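Local coordinates for cytomegalovirus protein US2 (Human herpesvirus 5, PDB 1IM3) that redirects newly made MHC class I heavy chains from the endoplasmic reticulum to the cytosol for proteasomal destruction, hiding infected cells from cytotoxic T cells, at residues L17-S22 against L60-R65. Sequence-based numbering, arbitrary orientation.
Sequences LFARGS and LKWNVR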
ATOM      1  N   LEU D  17     -18.579  11.224 -24.125  1.00 48.84           N
ATOM      2  CA  LEU D  17     -19.161   9.907 -23.953  1.00 45.45           C
ATOM      3  C   LEU D  17     -20.542   9.990 -23.306  1.00 43.72           C
ATOM      4  O   LEU D  17     -20.789  10.805 -22.414  1.00 44.47           O
ATOM      5  CB  LEU D  17     -18.232   9.053 -23.089  1.00 44.63           C
ATOM      6  CG  LEU D  17     -18.718   7.695 -22.585  1.00 45.30           C
ATOM      7  CD1 LEU D  17     -18.909   6.758 -23.766  1.00 44.35           C
ATOM      8  CD2 LEU D  17     -17.712   7.107 -21.614  1.00 41.28           C
ATOM      9  N   PHE D  18     -21.449   9.154 -23.792  1.00 41.70           N
ATOM     10  CA  PHE D  18     -22.811   9.066 -23.260  1.00 42.10           C
ATOM     11  C   PHE D  18     -22.992   7.570 -23.065  1.00 41.98           C
ATOM     12  O   PHE D  18     -22.837   6.805 -24.015  1.00 40.85           O
ATOM     13  CB  PHE D  18     -23.844   9.580 -24.263  1.00 40.64           C
ATOM     14  CG  PHE D  18     -23.895  11.071 -24.370  1.00 40.40           C
ATOM     15  CD1 PHE D  18     -24.903  11.796 -23.734  1.00 42.20           C
ATOM     16  CD2 PHE D  18     -22.929  11.757 -25.101  1.00 39.61           C
ATOM     17  CE1 PHE D  18     -24.948  13.197 -23.821  1.00 41.83           C
ATOM     18  CE2 PHE D  18     -22.961  13.148 -25.197  1.00 39.67           C
ATOM     19  CZ  PHE D  18     -23.974  13.871 -24.554  1.00 42.85           C
ATOM     20  N   ALA D  19     -23.274   7.144 -21.838  1.00 40.27           N
ATOM     21  CA  ALA D  19     -23.441   5.724 -21.572  1.00 38.54           C
ATOM     22  C   ALA D  19     -24.586   5.523 -20.596  1.00 39.11           C
ATOM     23  O   ALA D  19     -24.669   6.191 -19.570  1.00 35.56           O
ATOM     24  CB  ALA D  19     -22.163   5.147 -21.003  1.00 38.36           C
ATOM     25  N   ARG D  20     -25.474   4.601 -20.947  1.00 40.35           N
ATOM     26  CA  ARG D  20     -26.629   4.310 -20.122  1.00 42.73           C
ATOM     27  C   ARG D  20     -26.693   2.814 -19.889  1.00 43.05           C
ATOM     28  O   ARG D  20     -26.401   2.021 -20.783  1.00 42.59           O
ATOM     29  CB  ARG D  20     -27.905   4.777 -20.819  1.00 43.91           C
ATOM     30  CG  ARG D  20     -29.154   4.591 -19.975  1.00 48.83           C
ATOM     31  CD  ARG D  20     -30.341   5.239 -20.649  1.00 52.95           C
ATOM     32  NE  ARG D  20     -30.054   6.637 -20.958  1.00 56.27           N
ATOM     33  CZ  ARG D  20     -30.828   7.416 -21.705  1.00 57.90           C
ATOM     34  NH1 ARG D  20     -31.946   6.928 -22.226  1.00 59.45           N
ATOM     35  NH2 ARG D  20     -30.488   8.680 -21.928  1.00 56.06           N
ATOM     36  N   GLY D  21     -27.066   2.426 -18.681  1.00 40.83           N
ATOM     37  CA  GLY D  21     -27.154   1.020 -18.385  1.00 39.37           C
ATOM     38  C   GLY D  21     -28.022   0.827 -17.168  1.00 39.79           C
ATOM     39  O   GLY D  21     -28.401   1.784 -16.489  1.00 39.40           O
ATOM     40  N   SER D  22     -28.335  -0.423 -16.884  1.00 39.62           N
ATOM     41  CA  SER D  22     -29.164  -0.730 -15.743  1.00 40.05           C
ATOM     42  C   SER D  22     -28.907  -2.147 -15.285  1.00 39.39           C
ATOM     43  O   SER D  22     -28.626  -3.035 -16.098  1.00 37.52           O
ATOM     44  CB  SER D  22     -30.640  -0.561 -16.106  1.00 40.48           C
ATOM     45  OG  SER D  22     -31.472  -1.033 -15.060  1.00 46.57           O
ATOM     46  N   LEU D  60     -29.175  -0.513  -9.807  1.00 34.65           N
ATOM     47  CA  LEU D  60     -28.063   0.401 -10.036  1.00 34.93           C
ATOM     48  C   LEU D  60     -28.204   0.808 -11.499  1.00 35.17           C
ATOM     49  O   LEU D  60     -28.209  -0.037 -12.411  1.00 34.03           O
ATOM     50  CB  LEU D  60     -26.728  -0.305  -9.769  1.00 33.76           C
ATOM     51  CG  LEU D  60     -25.386   0.441  -9.778  1.00 36.02           C
ATOM     52  CD1 LEU D  60     -24.830   0.386 -11.143  1.00 36.91           C
ATOM     53  CD2 LEU D  60     -25.525   1.893  -9.292  1.00 32.15           C
ATOM     54  N   LYS D  61     -28.360   2.100 -11.727  1.00 34.49           N
ATOM     55  CA  LYS D  61     -28.502   2.597 -13.083  1.00 35.71           C
ATOM     56  C   LYS D  61     -27.558   3.760 -13.348  1.00 36.86           C
ATOM     57  O   LYS D  61     -27.247   4.566 -12.454  1.00 36.81           O
ATOM     58  CB  LYS D  61     -29.938   3.054 -13.325  1.00 37.48           C
ATOM     59  CG  LYS D  61     -30.958   1.934 -13.251  1.00 38.94           C
ATOM     60  CD  LYS D  61     -32.365   2.489 -13.317  1.00 42.82           C
ATOM     61  CE  LYS D  61     -33.401   1.378 -13.428  1.00 46.11           C
ATOM     62  NZ  LYS D  61     -34.764   1.947 -13.620  1.00 48.42           N
ATOM     63  N   TRP D  62     -27.099   3.854 -14.589  1.00 35.33           N
ATOM     64  CA  TRP D  62     -26.221   4.942 -14.939  1.00 34.83           C
ATOM     65  C   TRP D  62     -26.704   5.612 -16.206  1.00 35.30           C
ATOM     66  O   TRP D  62     -27.343   4.987 -17.049  1.00 35.58           O
ATOM     67  CB  TRP D  62     -24.777   4.453 -15.074  1.00 30.99           C
ATOM     68  CG  TRP D  62     -24.536   3.395 -16.075  1.00 30.95           C
ATOM     69  CD1 TRP D  62     -24.049   3.568 -17.333  1.00 31.12           C
ATOM     70  CD2 TRP D  62     -24.649   1.967 -15.887  1.00 30.70           C
ATOM     71  NE1 TRP D  62     -23.840   2.348 -17.937  1.00 28.23           N
ATOM     72  CE2 TRP D  62     -24.198   1.352 -17.074  1.00 28.88           C
ATOM     73  CE3 TRP D  62     -25.073   1.158 -14.830  1.00 30.07           C
ATOM     74  CZ2 TRP D  62     -24.158  -0.045 -17.235  1.00 31.42           C
ATOM     75  CZ3 TRP D  62     -25.032  -0.228 -14.983  1.00 32.50           C
ATOM     76  CH2 TRP D  62     -24.574  -0.818 -16.178  1.00 31.19           C
ATOM     77  N   ASN D  63     -26.401   6.896 -16.314  1.00 34.48           N
ATOM     78  CA  ASN D  63     -26.802   7.724 -17.429  1.00 32.77           C
ATOM     79  C   ASN D  63     -25.709   8.780 -17.607  1.00 32.77           C
ATOM     80  O   ASN D  63     -25.928   9.977 -17.432  1.00 32.57           O
ATOM     81  CB  ASN D  63     -28.137   8.398 -17.121  1.00 33.14           C
ATOM     82  CG  ASN D  63     -28.671   9.195 -18.308  1.00 36.52           C
ATOM     83  OD1 ASN D  63     -28.355   8.882 -19.455  1.00 36.24           O
ATOM     84  ND2 ASN D  63     -29.491  10.215 -18.039  1.00 34.48           N
ATOM     85  N   VAL D  64     -24.524   8.304 -17.935  1.00 31.30           N
ATOM     86  CA  VAL D  64     -23.365   9.159 -18.128  1.00 35.54           C
ATOM     87  C   VAL D  64     -23.582  10.100 -19.304  1.00 37.07           C
ATOM     88  O   VAL D  64     -23.847   9.656 -20.420  1.00 37.79           O
ATOM     89  CB  VAL D  64     -22.114   8.302 -18.370  1.00 34.38           C
ATOM     90  CG1 VAL D  64     -20.899   9.196 -18.622  1.00 35.79           C
ATOM     91  CG2 VAL D  64     -21.869   7.413 -17.160  1.00 33.92           C
ATOM     92  N   ARG D  65     -23.479  11.397 -19.060  1.00 37.92           N
ATOM     93  CA  ARG D  65     -23.714  12.375 -20.113  1.00 40.61           C
ATOM     94  C   ARG D  65     -22.545  13.350 -20.279  1.00 41.46           C
ATOM     95  O   ARG D  65     -21.995  13.863 -19.300  1.00 42.42           O
ATOM     96  CB  ARG D  65     -25.022  13.137 -19.830  1.00 41.65           C
ATOM     97  CG  ARG D  65     -26.279  12.262 -19.836  1.00 42.50           C
ATOM     98  CD  ARG D  65     -27.415  12.872 -19.030  1.00 41.67           C
ATOM     99  NE  ARG D  65     -27.236  12.706 -17.590  1.00 43.24           N
ATOM    100  CZ  ARG D  65     -28.111  13.119 -16.679  1.00 45.37           C
ATOM    101  NH1 ARG D  65     -29.228  13.726 -17.065  1.00 44.71           N
ATOM    102  NH2 ARG D  65     -27.869  12.925 -15.384  1.00 44.10           N
TER
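Two antiparallel neighbours, 17-22 and 60-65, form the middle of a four-stranded sheet in the lumenal Ig-like domain. A19 and V64 are a hydrogen-bonded pair, with A19 N to V64 O at 2.9 Å and V64 N to A19 O at 2.7 Å. G21 and W62 are the next such pair. G21 N to W62 O is 3.0 Å and the nearly straight bond from W62 N to G21 O is 3.1 Å.

On the inner face, W62 carries the packing. Its CG sits in the crowded position between the backbone N and the carbonyl carbon (chi1 59°). This lays the indole across the facing strand. G21 CA lies over one face in a CH-pi contact, 3.5 Å from the centroid of the six-membered ring. A19 CB meets V64 CB alongside.

R20, N63, S22 and K61 share the other face. R20 and N63 run side by side, and R20 grips N63 OD1 side-on with NE (3.2 Å) and NH2 (3.3 Å). OD1 lies near the guanidinium plane, but both donors sit above the amide plane, which is turned 80° away. The K61 chain passes along one side of S22 OG, with CG and CE both 3.5 Å from it. S22 OG is hydrogen-bonded to E6 OE1.

Strand 3-12 borders 17-22, and strand 52-55 borders 60-65. W62 and A19 reach strand 75-82 of the second sheet through L78 and L76.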